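Local coordinates for putative sulfurtransferase DsrE (Allochromatium vinosum, PDB 2HY5), which is a putative sulfurtransferase of the DsrE/TusD family that could take part in the oxidation of intracellular sulfur, probably through a cysteine persulfide, at residues 1-6 with 122-127; 18-23 with 62-67; 35-40 with 73-78; 85-90 with 100-105. One frame throughout, in Å; residues are numbered along the deposited sequence.

Contact 1 (1-6 with 122-127)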
loop_
_atom_site.group_PDB
_atom_site.type_symbol
_atom_site.label_atom_id
_atom_site.label_comp_id
_atom_site.label_asym_id
_atom_site.label_seq_id
_atom_site.Cartn_x
_atom_site.Cartn_y
_atom_site.Cartn_z
ATOM N N MET A 1 20.424 0.010 24.480
ATOM C CA MET A 1 20.902 -0.448 23.147
ATOM C C MET A 1 20.783 0.665 22.111
ATOM O O MET A 1 20.187 1.710 22.377
ATOM C CB MET A 1 20.097 -1.663 22.679
ATOM C CG MET A 1 20.238 -2.888 23.565
ATOM S SD MET A 1 19.545 -4.364 22.796
ATOM C CE MET A 1 21.045 -5.185 22.238
ATOM N N LYS A 2 21.362 0.429 20.937
ATOM C CA LYS A 2 21.333 1.387 19.835
ATOM C C LYS A 2 20.387 0.883 18.743
ATOM O O LYS A 2 20.462 -0.275 18.336
ATOM C CB LYS A 2 22.733 1.559 19.240
ATOM C CG LYS A 2 23.805 1.966 20.235
ATOM C CD LYS A 2 25.152 2.090 19.537
ATOM C CE LYS A 2 26.256 2.496 20.497
ATOM N NZ LYS A 2 27.574 2.591 19.808
ATOM N N PHE A 3 19.513 1.767 18.273
ATOM C CA PHE A 3 18.534 1.435 17.236
ATOM C C PHE A 3 18.755 2.149 15.916
ATOM O O PHE A 3 19.215 3.287 15.877
ATOM C CB PHE A 3 17.124 1.819 17.689
ATOM C CG PHE A 3 16.542 0.915 18.724
ATOM C CD1 PHE A 3 15.965 -0.298 18.359
ATOM C CD2 PHE A 3 16.560 1.277 20.066
ATOM C CE1 PHE A 3 15.413 -1.143 19.324
ATOM C CE2 PHE A 3 16.012 0.442 21.036
ATOM C CZ PHE A 3 15.438 -0.768 20.665
ATOM N N ALA A 4 18.401 1.459 14.838
ATOM C CA ALA A 4 18.451 2.022 13.500
ATOM C C ALA A 4 16.991 1.878 13.080
ATOM O O ALA A 4 16.458 0.770 13.080
ATOM C CB ALA A 4 19.350 1.193 12.592
ATOM N N LEU A 5 16.329 2.989 12.766
ATOM C CA LEU A 5 14.927 2.926 12.358
ATOM C C LEU A 5 14.783 3.263 10.883
ATOM O O LEU A 5 15.366 4.228 10.401
ATOM C CB LEU A 5 14.078 3.900 13.181
ATOM C CG LEU A 5 14.126 3.755 14.705
ATOM C CD1 LEU A 5 13.133 4.723 15.329
ATOM C CD2 LEU A 5 13.803 2.327 15.117
ATOM N N GLN A 6 13.998 2.460 10.174
ATOM C CA GLN A 6 13.765 2.657 8.752
ATOM C C GLN A 6 12.268 2.871 8.551
ATOM O O GLN A 6 11.460 2.098 9.064
ATOM C CB GLN A 6 14.229 1.418 7.976
ATOM C CG GLN A 6 14.237 1.586 6.458
ATOM C CD GLN A 6 14.536 0.278 5.740
ATOM O OE1 GLN A 6 15.396 -0.497 6.165
ATOM N NE2 GLN A 6 13.853 0.047 4.620
ATOM N N ALA A 122 24.116 -0.152 14.745
ATOM C CA ALA A 122 23.050 -0.369 15.719
ATOM C C ALA A 122 22.901 -1.821 16.156
ATOM O O ALA A 122 23.327 -2.745 15.465
ATOM C CB ALA A 122 21.727 0.139 15.163
ATOM N N ASP A 123 22.292 -2.009 17.319
ATOM C CA ASP A 123 22.065 -3.344 17.853
ATOM C C ASP A 123 20.810 -3.943 17.229
ATOM O O ASP A 123 20.709 -5.157 17.063
ATOM C CB ASP A 123 21.900 -3.279 19.372
ATOM C CG ASP A 123 23.161 -2.817 20.069
ATOM O OD1 ASP A 123 24.211 -3.466 19.875
ATOM O OD2 ASP A 123 23.104 -1.813 20.809
ATOM N N ARG A 124 19.860 -3.082 16.877
ATOM C CA ARG A 124 18.605 -3.527 16.277
ATOM C C ARG A 124 18.174 -2.628 15.124
ATOM O O ARG A 124 18.340 -1.408 15.179
ATOM C CB ARG A 124 17.490 -3.529 17.325
ATOM C CG ARG A 124 17.767 -4.389 18.546
ATOM C CD ARG A 124 17.685 -5.865 18.222
ATOM N NE ARG A 124 17.851 -6.678 19.424
ATOM C CZ ARG A 124 19.022 -7.000 19.958
ATOM N NH1 ARG A 124 20.149 -6.587 19.398
ATOM N NH2 ARG A 124 19.063 -7.737 21.060
ATOM N N LEU A 125 17.632 -3.247 14.081
ATOM C CA LEU A 125 17.121 -2.522 12.922
ATOM C C LEU A 125 15.618 -2.762 12.921
ATOM O O LEU A 125 15.162 -3.892 12.729
ATOM C CB LEU A 125 17.720 -3.060 11.621
ATOM C CG LEU A 125 17.054 -2.566 10.330
ATOM C CD1 LEU A 125 17.253 -1.059 10.157
ATOM C CD2 LEU A 125 17.640 -3.327 9.160
ATOM N N VAL A 126 14.855 -1.699 13.142
ATOM C CA VAL A 126 13.404 -1.804 13.188
ATOM C C VAL A 126 12.826 -1.073 11.987
ATOM O O VAL A 126 12.986 0.141 11.850
ATOM C CB VAL A 126 12.856 -1.203 14.497
ATOM C CG1 VAL A 126 11.378 -1.523 14.641
ATOM C CG2 VAL A 126 13.631 -1.763 15.678
ATOM N N VAL A 127 12.161 -1.834 11.122
ATOM C CA VAL A 127 11.581 -1.305 9.893
ATOM C C VAL A 127 10.075 -1.108 9.989
ATOM O O VAL A 127 9.346 -1.981 10.457
ATOM C CB VAL A 127 11.878 -2.248 8.705
ATOM C CG1 VAL A 127 11.383 -1.617 7.400
ATOM C CG2 VAL A 127 13.368 -2.534 8.626
#
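Two backbone N-H groups grip the carbonyl oxygen of Lys2. Asp123 N gives the shorter bond to Lys2 O, 2.7 Å, coming from above the carbonyl plane, while Arg124 N lies nearly along the C=O axis at 3.2 Å. Asp123 also binds Lys2 through its side chain: with CG anti to its carbonyl carbon, OD2 accepts Lys2 N at 2.8 Å on its anti lone pair, so both polar backbone atoms of Lys2 are tied to the turn where strand 124-128 begins. Beyond it the parallel register takes over, Ala4 N bonding to Arg124 O, Val126 N to Ala4 O and Gln6 N to Val126 O. The Arg124 chain bends at chi2 (-72°), which brings NH1 to its neighbour's carbonyl, Asp123 O, at 2.8 Å, and Met1 lays CE and SD over one face of the guanidinium, CE 3.3 Å from NH1. Arg124 CB meets the Phe3 ring obliquely, 3.7 Å from CD1; Arg124 NE and NH2 hydrogen-bond to the carbonyls of Thr92 and Cys95 of the DsrH chain. An alanine here would remove the guanidinium and would probably loosen Met1 and weaken the junction with DsrH. On the face opposite Phe3 and Arg124, Ala4 CB packs 3.7 Å from Ala122 CB, under helix 113-121. This is the parallel pairing of first and last strands in the three-layer alpha/beta fold of the DsrE family, 124-128 forming an edge of this chain's sheet.

Contact 2 (18-23 with 62-67)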
loop_
_atom_site.group_PDB
_atom_site.type_symbol
_atom_site.label_atom_id
_atom_site.label_comp_id
_atom_site.label_asym_id
_atom_site.label_seq_id
_atom_site.Cartn_x
_atom_site.Cartn_y
_atom_site.Cartn_z
ATOM N N ASP A 18 3.804 7.184 11.862
ATOM C CA ASP A 18 3.291 7.422 13.212
ATOM C C ASP A 18 3.773 6.335 14.169
ATOM O O ASP A 18 4.166 6.612 15.303
ATOM C CB ASP A 18 1.761 7.437 13.207
ATOM C CG ASP A 18 1.193 8.700 12.600
ATOM O OD1 ASP A 18 1.227 9.756 13.269
ATOM O OD2 ASP A 18 0.723 8.631 11.445
ATOM N N SER A 19 3.727 5.093 13.709
ATOM C CA SER A 19 4.167 3.979 14.540
ATOM C C SER A 19 5.650 4.123 14.856
ATOM O O SER A 19 6.082 3.875 15.986
ATOM C CB SER A 19 3.912 2.653 13.826
ATOM O OG SER A 19 2.525 2.454 13.635
ATOM N N ALA A 20 6.424 4.523 13.853
ATOM C CA ALA A 20 7.862 4.698 14.023
ATOM C C ALA A 20 8.128 5.816 15.020
ATOM O O ALA A 20 9.029 5.719 15.849
ATOM C CB ALA A 20 8.513 5.014 12.679
ATOM N N TYR A 21 7.343 6.883 14.932
ATOM C CA TYR A 21 7.497 8.008 15.846
ATOM C C TYR A 21 7.232 7.583 17.291
ATOM O O TYR A 21 8.029 7.866 18.194
ATOM C CB TYR A 21 6.539 9.139 15.471
ATOM C CG TYR A 21 6.506 10.226 16.516
ATOM C CD1 TYR A 21 7.519 11.184 16.588
ATOM C CD2 TYR A 21 5.510 10.243 17.488
ATOM C CE1 TYR A 21 7.537 12.131 17.610
ATOM C CE2 TYR A 21 5.523 11.176 18.514
ATOM C CZ TYR A 21 6.537 12.118 18.571
ATOM O OH TYR A 21 6.538 13.042 19.591
ATOM N N GLN A 22 6.110 6.902 17.514
ATOM C CA GLN A 22 5.765 6.461 18.865
ATOM C C GLN A 22 6.800 5.479 19.404
ATOM O O GLN A 22 7.111 5.495 20.592
ATOM C CB GLN A 22 4.365 5.830 18.888
ATOM C CG GLN A 22 3.250 6.774 18.425
ATOM C CD GLN A 22 3.054 7.981 19.334
ATOM O OE1 GLN A 22 2.466 8.992 18.934
ATOM N NE2 GLN A 22 3.529 7.875 20.563
ATOM N N PHE A 23 7.335 4.630 18.534
ATOM C CA PHE A 23 8.359 3.668 18.948
ATOM C C PHE A 23 9.626 4.425 19.348
ATOM O O PHE A 23 10.220 4.161 20.392
ATOM C CB PHE A 23 8.705 2.709 17.809
ATOM C CG PHE A 23 9.723 1.669 18.185
ATOM C CD1 PHE A 23 9.323 0.445 18.712
ATOM C CD2 PHE A 23 11.083 1.923 18.041
ATOM C CE1 PHE A 23 10.263 -0.511 19.092
ATOM C CE2 PHE A 23 12.035 0.976 18.418
ATOM C CZ PHE A 23 11.626 -0.245 18.945
ATOM N N ASN A 62 6.503 18.215 11.667
ATOM C CA ASN A 62 6.970 19.042 12.774
ATOM C C ASN A 62 7.216 18.232 14.034
ATOM O O ASN A 62 8.122 18.536 14.806
ATOM C CB ASN A 62 5.979 20.170 13.072
ATOM C CG ASN A 62 6.015 21.260 12.019
ATOM O OD1 ASN A 62 6.961 21.349 11.236
ATOM N ND2 ASN A 62 4.991 22.104 12.003
ATOM N N ARG A 63 6.405 17.201 14.232
ATOM C CA ARG A 63 6.532 16.339 15.398
ATOM C C ARG A 63 7.865 15.588 15.351
ATOM O O ARG A 63 8.552 15.462 16.363
ATOM C CB ARG A 63 5.360 15.367 15.433
ATOM C CG ARG A 63 5.297 14.512 16.673
ATOM C CD ARG A 63 4.225 13.448 16.511
ATOM N NE ARG A 63 3.004 13.774 17.235
ATOM C CZ ARG A 63 1.945 12.972 17.294
ATOM N NH1 ARG A 63 1.968 11.803 16.663
ATOM N NH2 ARG A 63 0.872 13.328 17.993
ATOM N N TRP A 64 8.228 15.088 14.172
ATOM C CA TRP A 64 9.505 14.393 14.003
ATOM C C TRP A 64 10.629 15.396 14.263
ATOM O O TRP A 64 11.623 15.084 14.915
ATOM C CB TRP A 64 9.652 13.857 12.576
ATOM C CG TRP A 64 9.215 12.431 12.379
ATOM C CD1 TRP A 64 8.249 11.982 11.524
ATOM C CD2 TRP A 64 9.756 11.265 13.017
ATOM N NE1 TRP A 64 8.151 10.612 11.588
ATOM C CE2 TRP A 64 9.065 10.145 12.499
ATOM C CE3 TRP A 64 10.754 11.056 13.980
ATOM C CZ2 TRP A 64 9.347 8.836 12.906
ATOM C CZ3 TRP A 64 11.031 9.752 14.383
ATOM C CH2 TRP A 64 10.329 8.661 13.847
ATOM N N ALA A 65 10.467 16.606 13.737
ATOM C CA ALA A 65 11.480 17.643 13.902
ATOM C C ALA A 65 11.670 18.022 15.368
ATOM O O ALA A 65 12.796 18.262 15.814
ATOM C CB ALA A 65 11.106 18.872 13.089
ATOM N N GLU A 66 10.570 18.076 16.115
ATOM C CA GLU A 66 10.637 18.414 17.532
ATOM C C GLU A 66 11.360 17.306 18.291
ATOM O O GLU A 66 12.149 17.572 19.199
ATOM C CB GLU A 66 9.228 18.613 18.096
ATOM C CG GLU A 66 8.479 19.773 17.455
ATOM C CD GLU A 66 7.038 19.876 17.916
ATOM O OE1 GLU A 66 6.283 18.899 17.734
ATOM O OE2 GLU A 66 6.661 20.936 18.457
ATOM N N LEU A 67 11.097 16.061 17.912
ATOM C CA LEU A 67 11.743 14.935 18.568
ATOM C C LEU A 67 13.238 14.969 18.272
ATOM O O LEU A 67 14.064 14.720 19.151
ATOM C CB LEU A 67 11.160 13.615 18.070
ATOM C CG LEU A 67 11.578 12.399 18.898
ATOM C CD1 LEU A 67 10.921 12.474 20.267
ATOM C CD2 LEU A 67 11.171 11.117 18.178
HETATM O O HOH W 1 3.307 11.096 14.556
HETATM O O HOH W 2 7.737 15.272 19.135
HETATM O O HOH W 3 1.077 9.199 16.261
#
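Helices 16-29 and 60-71 of the alpha/beta fold lie on one side of the parallel sheet, their segments inclined at 22° with axes 11.1 Å apart, and Tyr21 fills the gap between them. Its CG stands anti to the backbone N (chi1 171°), which sends the ring across to the second helix. There it turns an edge to the face of Trp64, a T-shaped pair with planes at 89° and centroids 5.5 Å apart. Tyr21 CB also sits over the six-membered ring of the indole in a CH-pi contact, and Ala20 CB touches the indole rim in its plane. Trp64 NE1 hydrogen-bonds to Ser17 OG. One face of the Tyr21 ring is covered by the aliphatic part of Arg63, whose CD lies over it, 3.4 Å from the centroid and shifted toward the CE2 side, a CH-pi contact; the chain then bends at chi3, setting the guanidinium close to parallel with the ring. Leu67 CD2 reaches Tyr21 CE1 obliquely. A serine at Tyr21 would remove the ring, and would probably leave the Arg63 chain less fixed and the two helices poorly packed. Polar links run through water. Arg63 NH1 stays 4.0 Å from Asp18 OD1, short of a salt bridge, with one water joining them; Asp18 OD2 pairs with Arg58. A second water lies 2.6 Å from Tyr21 OH and donates to Arg63 O at 2.9 Å.

Contact 3 (35-40 with 73-78)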
loop_
_atom_site.group_PDB
_atom_site.type_symbol
_atom_site.label_atom_id
_atom_site.label_comp_id
_atom_site.label_asym_id
_atom_site.label_seq_id
_atom_site.Cartn_x
_atom_site.Cartn_y
_atom_site.Cartn_z
ATOM N N PHE A 35 20.495 5.608 16.722
ATOM C CA PHE A 35 21.658 5.966 15.928
ATOM C C PHE A 35 21.299 6.754 14.675
ATOM O O PHE A 35 22.041 7.646 14.264
ATOM C CB PHE A 35 22.420 4.698 15.543
ATOM C CG PHE A 35 23.692 4.958 14.794
ATOM C CD1 PHE A 35 24.843 5.348 15.470
ATOM C CD2 PHE A 35 23.736 4.819 13.414
ATOM C CE1 PHE A 35 26.025 5.594 14.778
ATOM C CE2 PHE A 35 24.911 5.065 12.710
ATOM C CZ PHE A 35 26.059 5.452 13.393
ATOM N N ARG A 36 20.163 6.423 14.070
ATOM C CA ARG A 36 19.735 7.106 12.858
ATOM C C ARG A 36 18.313 6.707 12.482
ATOM O O ARG A 36 17.901 5.572 12.710
ATOM C CB ARG A 36 20.693 6.756 11.712
ATOM C CG ARG A 36 20.368 7.371 10.343
ATOM C CD ARG A 36 21.561 7.183 9.402
ATOM N NE ARG A 36 22.724 7.893 9.928
ATOM C CZ ARG A 36 23.977 7.452 9.883
ATOM N NH1 ARG A 36 24.268 6.286 9.326
ATOM N NH2 ARG A 36 24.943 8.180 10.429
ATOM N N VAL A 37 17.569 7.664 11.940
ATOM C CA VAL A 37 16.212 7.435 11.467
ATOM C C VAL A 37 16.373 7.622 9.966
ATOM O O VAL A 37 16.707 8.714 9.502
ATOM C CB VAL A 37 15.221 8.486 12.010
ATOM C CG1 VAL A 37 13.813 8.171 11.520
ATOM C CG2 VAL A 37 15.256 8.503 13.526
ATOM N N PHE A 38 16.159 6.552 9.213
ATOM C CA PHE A 38 16.336 6.604 7.773
ATOM C C PHE A 38 15.022 6.481 7.012
ATOM O O PHE A 38 14.263 5.538 7.219
ATOM C CB PHE A 38 17.299 5.493 7.345
ATOM C CG PHE A 38 17.797 5.634 5.941
ATOM C CD1 PHE A 38 17.032 5.193 4.867
ATOM C CD2 PHE A 38 19.022 6.241 5.688
ATOM C CE1 PHE A 38 17.481 5.354 3.558
ATOM C CE2 PHE A 38 19.484 6.410 4.386
ATOM C CZ PHE A 38 18.712 5.968 3.317
ATOM N N PHE A 39 14.757 7.452 6.144
ATOM C CA PHE A 39 13.535 7.447 5.350
ATOM C C PHE A 39 13.835 6.973 3.936
ATOM O O PHE A 39 14.684 7.539 3.245
ATOM C CB PHE A 39 12.905 8.842 5.330
ATOM C CG PHE A 39 12.528 9.352 6.693
ATOM C CD1 PHE A 39 13.453 10.027 7.481
ATOM C CD2 PHE A 39 11.259 9.123 7.203
ATOM C CE1 PHE A 39 13.112 10.475 8.760
ATOM C CE2 PHE A 39 10.910 9.566 8.476
ATOM C CZ PHE A 39 11.840 10.239 9.256
ATOM N N TYR A 40 13.133 5.922 3.517
ATOM C CA TYR A 40 13.325 5.331 2.196
ATOM C C TYR A 40 11.974 5.176 1.492
ATOM O O TYR A 40 10.929 5.293 2.128
ATOM C CB TYR A 40 14.012 3.968 2.337
ATOM C CG TYR A 40 14.611 3.443 1.056
ATOM C CD1 TYR A 40 15.313 4.291 0.195
ATOM C CD2 TYR A 40 14.502 2.096 0.710
ATOM C CE1 TYR A 40 15.889 3.811 -0.976
ATOM C CE2 TYR A 40 15.080 1.606 -0.460
ATOM C CZ TYR A 40 15.770 2.469 -1.298
ATOM O OH TYR A 40 16.347 2.000 -2.459
ATOM N N LEU A 73 18.536 13.805 17.049
ATOM C CA LEU A 73 18.491 12.651 16.160
ATOM C C LEU A 73 19.013 12.948 14.758
ATOM O O LEU A 73 18.843 14.050 14.239
ATOM C CB LEU A 73 17.057 12.132 16.052
ATOM C CG LEU A 73 16.335 11.748 17.345
ATOM C CD1 LEU A 73 14.899 11.374 17.012
ATOM C CD2 LEU A 73 17.052 10.592 18.032
ATOM N N ASP A 74 19.653 11.950 14.159
ATOM C CA ASP A 74 20.176 12.068 12.805
ATOM C C ASP A 74 19.092 11.503 11.884
ATOM O O ASP A 74 18.936 10.290 11.760
ATOM C CB ASP A 74 21.480 11.272 12.672
ATOM C CG ASP A 74 22.114 11.404 11.295
ATOM O OD1 ASP A 74 21.983 12.480 10.677
ATOM O OD2 ASP A 74 22.755 10.433 10.837
ATOM N N MET A 75 18.332 12.402 11.267
ATOM C CA MET A 75 17.249 12.022 10.369
ATOM C C MET A 75 17.774 12.121 8.950
ATOM O O MET A 75 18.115 13.208 8.480
ATOM C CB MET A 75 16.078 12.975 10.568
ATOM C CG MET A 75 15.776 13.218 12.025
ATOM S SD MET A 75 14.229 12.476 12.517
ATOM C CE MET A 75 13.257 13.727 12.275
ATOM N N VAL A 76 17.830 10.982 8.270
ATOM C CA VAL A 76 18.366 10.936 6.922
ATOM C C VAL A 76 17.339 10.516 5.882
ATOM O O VAL A 76 16.557 9.583 6.092
ATOM C CB VAL A 76 19.573 9.970 6.869
ATOM C CG1 VAL A 76 20.270 10.054 5.513
ATOM C CG2 VAL A 76 20.541 10.303 8.000
ATOM N N VAL A 77 17.353 11.227 4.759
ATOM C CA VAL A 77 16.456 10.961 3.638
ATOM C C VAL A 77 17.280 10.487 2.443
ATOM O O VAL A 77 18.236 11.153 2.034
ATOM C CB VAL A 77 15.685 12.240 3.254
ATOM C CG1 VAL A 77 14.812 11.989 2.038
ATOM C CG2 VAL A 77 14.845 12.706 4.439
ATOM N N CYS A 78 16.916 9.332 1.888
ATOM C CA CYS A 78 17.629 8.768 0.746
ATOM C C CYS A 78 17.589 9.695 -0.467
ATOM O O CYS A 78 16.516 10.093 -0.919
ATOM C CB CYS A 78 17.022 7.421 0.359
ATOM S SG CYS A 78 17.806 6.686 -1.084
HETATM O O HOH W 4 20.598 10.003 16.192
#
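Strands 33-39 and 75-78 are the two strands of a right-handed beta-alpha-beta crossover through helix 60-71, and the second ends at Cys78, by similarity the cysteine that carries the persulfide intermediate. The pairing is parallel and regular: Val37 N bonds to Asp74 O, Val76 N to Val37 O and Phe39 N to Val76 O, all within 8° of straight, and Cys78 N closes the series on Phe39 O at 3.2 Å. At the opening of the pair Arg36 and Asp74 run side by side. Arg36 extends with CG anti to its backbone N and bends at chi3 (-63°), so that NE meets Asp74 OD2 at 2.7 Å in the guanidinium plane but from above that of the carboxylate; the two planes stand 85° apart. NH2 adds a weak bond to the same oxygen, while Asp74 OD1 pairs with Arg108 and Arg36 NH1 reaches Gln114 O, so the pair is tied by a second salt bridge to strand 108-110 and by a hydrogen bond to helix 113-121. On this face Val76 lies between Arg36 and Phe38, its CG2 3.6 Å from Arg36 CD and its CG1 3.9 Å from Phe38 CE2. Val37, Phe39, Met75 and Val77 occupy the other face, where Met75 packs beneath helix 60-71. At the active-site end Phe38 CZ presses on Cys78 CB at 3.7 Å. Cys78 stands at the N-cap of helix 79-85, where the positive end of the helix dipole could favour the thiolate. Its SG, anti to the backbone N, caps a backbone N of that helix and lies at the edge of the Tyr40 ring, 3.5 Å from CE1.

Contact 4 (85-90 with 100-105)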
loop_
_atom_site.group_PDB
_atom_site.type_symbol
_atom_site.label_atom_id
_atom_site.label_comp_id
_atom_site.label_asym_id
_atom_site.label_seq_id
_atom_site.Cartn_x
_atom_site.Cartn_y
_atom_site.Cartn_z
ATOM N N ARG A 85 10.956 11.288 -6.112
ATOM C CA ARG A 85 9.716 11.824 -5.571
ATOM C C ARG A 85 9.570 13.330 -5.385
ATOM O O ARG A 85 8.467 13.816 -5.126
ATOM C CB ARG A 85 9.420 11.094 -4.265
ATOM C CG ARG A 85 9.308 9.584 -4.470
ATOM C CD ARG A 85 9.169 8.847 -3.159
ATOM N NE ARG A 85 8.894 7.422 -3.339
ATOM C CZ ARG A 85 9.776 6.519 -3.761
ATOM N NH1 ARG A 85 11.014 6.877 -4.063
ATOM N NH2 ARG A 85 9.419 5.240 -3.850
ATOM N N GLY A 86 10.664 14.071 -5.504
ATOM C CA GLY A 86 10.559 15.510 -5.366
ATOM C C GLY A 86 10.941 16.129 -4.036
ATOM O O GLY A 86 10.374 17.152 -3.664
ATOM N N ILE A 87 11.868 15.518 -3.306
ATOM C CA ILE A 87 12.325 16.097 -2.043
ATOM C C ILE A 87 13.649 16.740 -2.429
ATOM O O ILE A 87 14.569 16.059 -2.893
ATOM C CB ILE A 87 12.539 15.027 -0.949
ATOM C CG1 ILE A 87 11.191 14.426 -0.541
ATOM C CG2 ILE A 87 13.212 15.657 0.270
ATOM C CD1 ILE A 87 10.219 15.418 0.093
ATOM N N VAL A 88 13.739 18.051 -2.240
ATOM C CA VAL A 88 14.916 18.803 -2.650
ATOM C C VAL A 88 15.486 19.767 -1.617
ATOM O O VAL A 88 14.746 20.528 -0.995
ATOM C CB VAL A 88 14.576 19.631 -3.922
ATOM C CG1 VAL A 88 15.797 20.387 -4.405
ATOM C CG2 VAL A 88 14.024 18.719 -5.010
ATOM N N ASP A 89 16.805 19.726 -1.434
ATOM C CA ASP A 89 17.471 20.659 -0.532
ATOM C C ASP A 89 18.282 21.591 -1.429
ATOM O O ASP A 89 18.242 21.459 -2.649
ATOM C CB ASP A 89 18.392 19.942 0.465
ATOM C CG ASP A 89 19.578 19.259 -0.201
ATOM O OD1 ASP A 89 20.495 18.828 0.528
ATOM O OD2 ASP A 89 19.599 19.140 -1.441
ATOM N N GLU A 90 19.018 22.526 -0.838
ATOM C CA GLU A 90 19.800 23.475 -1.629
ATOM C C GLU A 90 20.731 22.837 -2.659
ATOM O O GLU A 90 20.748 23.245 -3.825
ATOM C CB GLU A 90 20.603 24.391 -0.700
ATOM C CG GLU A 90 20.178 25.854 -0.758
ATOM C CD GLU A 90 18.719 26.063 -0.390
ATOM O OE1 GLU A 90 18.235 27.208 -0.506
ATOM O OE2 GLU A 90 18.055 25.088 0.020
ATOM N N ALA A 100 13.298 25.928 -6.536
ATOM C CA ALA A 100 12.828 25.933 -5.154
ATOM C C ALA A 100 13.246 24.664 -4.418
ATOM O O ALA A 100 13.631 23.677 -5.040
ATOM C CB ALA A 100 11.314 26.072 -5.124
ATOM N N THR A 101 13.180 24.714 -3.091
ATOM C CA THR A 101 13.515 23.571 -2.238
ATOM C C THR A 101 12.299 23.309 -1.356
ATOM O O THR A 101 11.453 24.184 -1.183
ATOM C CB THR A 101 14.709 23.862 -1.298
ATOM O OG1 THR A 101 14.339 24.888 -0.370
ATOM C CG2 THR A 101 15.925 24.311 -2.085
ATOM N N ASN A 102 12.200 22.108 -0.795
ATOM C CA ASN A 102 11.067 21.812 0.068
ATOM C C ASN A 102 11.436 20.999 1.301
ATOM O O ASN A 102 10.583 20.698 2.127
ATOM C CB ASN A 102 9.970 21.092 -0.726
ATOM C CG ASN A 102 10.401 19.723 -1.203
ATOM O OD1 ASN A 102 11.592 19.436 -1.294
ATOM N ND2 ASN A 102 9.431 18.874 -1.523
ATOM N N ILE A 103 12.709 20.665 1.452
ATOM C CA ILE A 103 13.095 19.878 2.616
ATOM C C ILE A 103 13.006 20.671 3.919
ATOM O O ILE A 103 13.210 21.888 3.946
ATOM C CB ILE A 103 14.526 19.317 2.475
ATOM C CG1 ILE A 103 14.713 18.162 3.461
ATOM C CG2 ILE A 103 15.559 20.412 2.740
ATOM C CD1 ILE A 103 16.120 17.633 3.516
ATOM N N HIS A 104 12.664 19.978 4.998
ATOM C CA HIS A 104 12.586 20.603 6.311
ATOM C C HIS A 104 14.043 20.649 6.789
ATOM O O HIS A 104 14.763 19.654 6.699
ATOM C CB HIS A 104 11.718 19.745 7.241
ATOM C CG HIS A 104 11.488 20.355 8.588
ATOM N ND1 HIS A 104 12.493 20.509 9.518
ATOM C CD2 HIS A 104 10.365 20.857 9.160
ATOM C CE1 HIS A 104 12.003 21.079 10.604
ATOM N NE2 HIS A 104 10.713 21.301 10.413
ATOM N N PRO A 105 14.494 21.806 7.305
ATOM C CA PRO A 105 15.867 21.996 7.786
ATOM C C PRO A 105 16.440 21.004 8.796
ATOM O O PRO A 105 17.659 20.916 8.941
ATOM C CB PRO A 105 15.851 23.433 8.310
ATOM C CG PRO A 105 14.438 23.617 8.754
ATOM C CD PRO A 105 13.671 22.988 7.618
HETATM O O HOH W 5 15.894 26.520 0.865
#
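Asn102 holds its CG in the crowded position between backbone N and carbonyl carbon (chi1 66°), and chi2 of -21° turns the amide so that both its polar atoms face the backbone of 86-88. OD1 accepts Val88 N at 2.7 Å, nearly straight and in the amide's carbonyl plane; ND2 donates to Gly86 O at 2.9 Å, with that oxygen tilted out of the amide plane. Two bonds thus fix the amide's rotation and tell oxygen from nitrogen. Val88 O in turn takes two donors, Asn102 N at 3.0 Å in its plane and Ile103 N at 3.2 Å from above it. Gly86, with positive phi, lets the chain leave helix 79-85 into this crossing. Thr101, its OG1 also in the crowded position, shares a water with Glu90 OE2, and its CG2 comes within 3.1 Å of that same oxygen. Ile103 CG2 rests against Asp89 CB. Asp89 caps the next helix, its OD2 bonding to Glu92 N. The crossing therefore brings together the chain on either side of helix 90-96, between the end of helix 79-85 and the approach to strand 108-110, where Ile87 and Ile103 both pack on Ile109.

How the contacts relate
From the N terminus, strand 2-7 opens contact 1, which closes the longest loop, only at strand 124-128, and encloses the other three. Helix 16-29 opens contact 2 and strand 33-39 opens contact 3; helix 60-71 closes the former before strand 75-78 closes the latter, so the two cross. Contact 4, closing a short loop round helix 90-96, follows both in series. Contacts 1 and 3 belong to one sheet, joined where strands 2-7 and 33-39 run side by side. The helices of contact 2 cover one face of it: Phe23 packs on Phe3, Leu5 and Val126, and Trp64 on Met75. Contact 4 reaches contact 2 through His104 against Ala65, and lies across the chain's centre from contact 1.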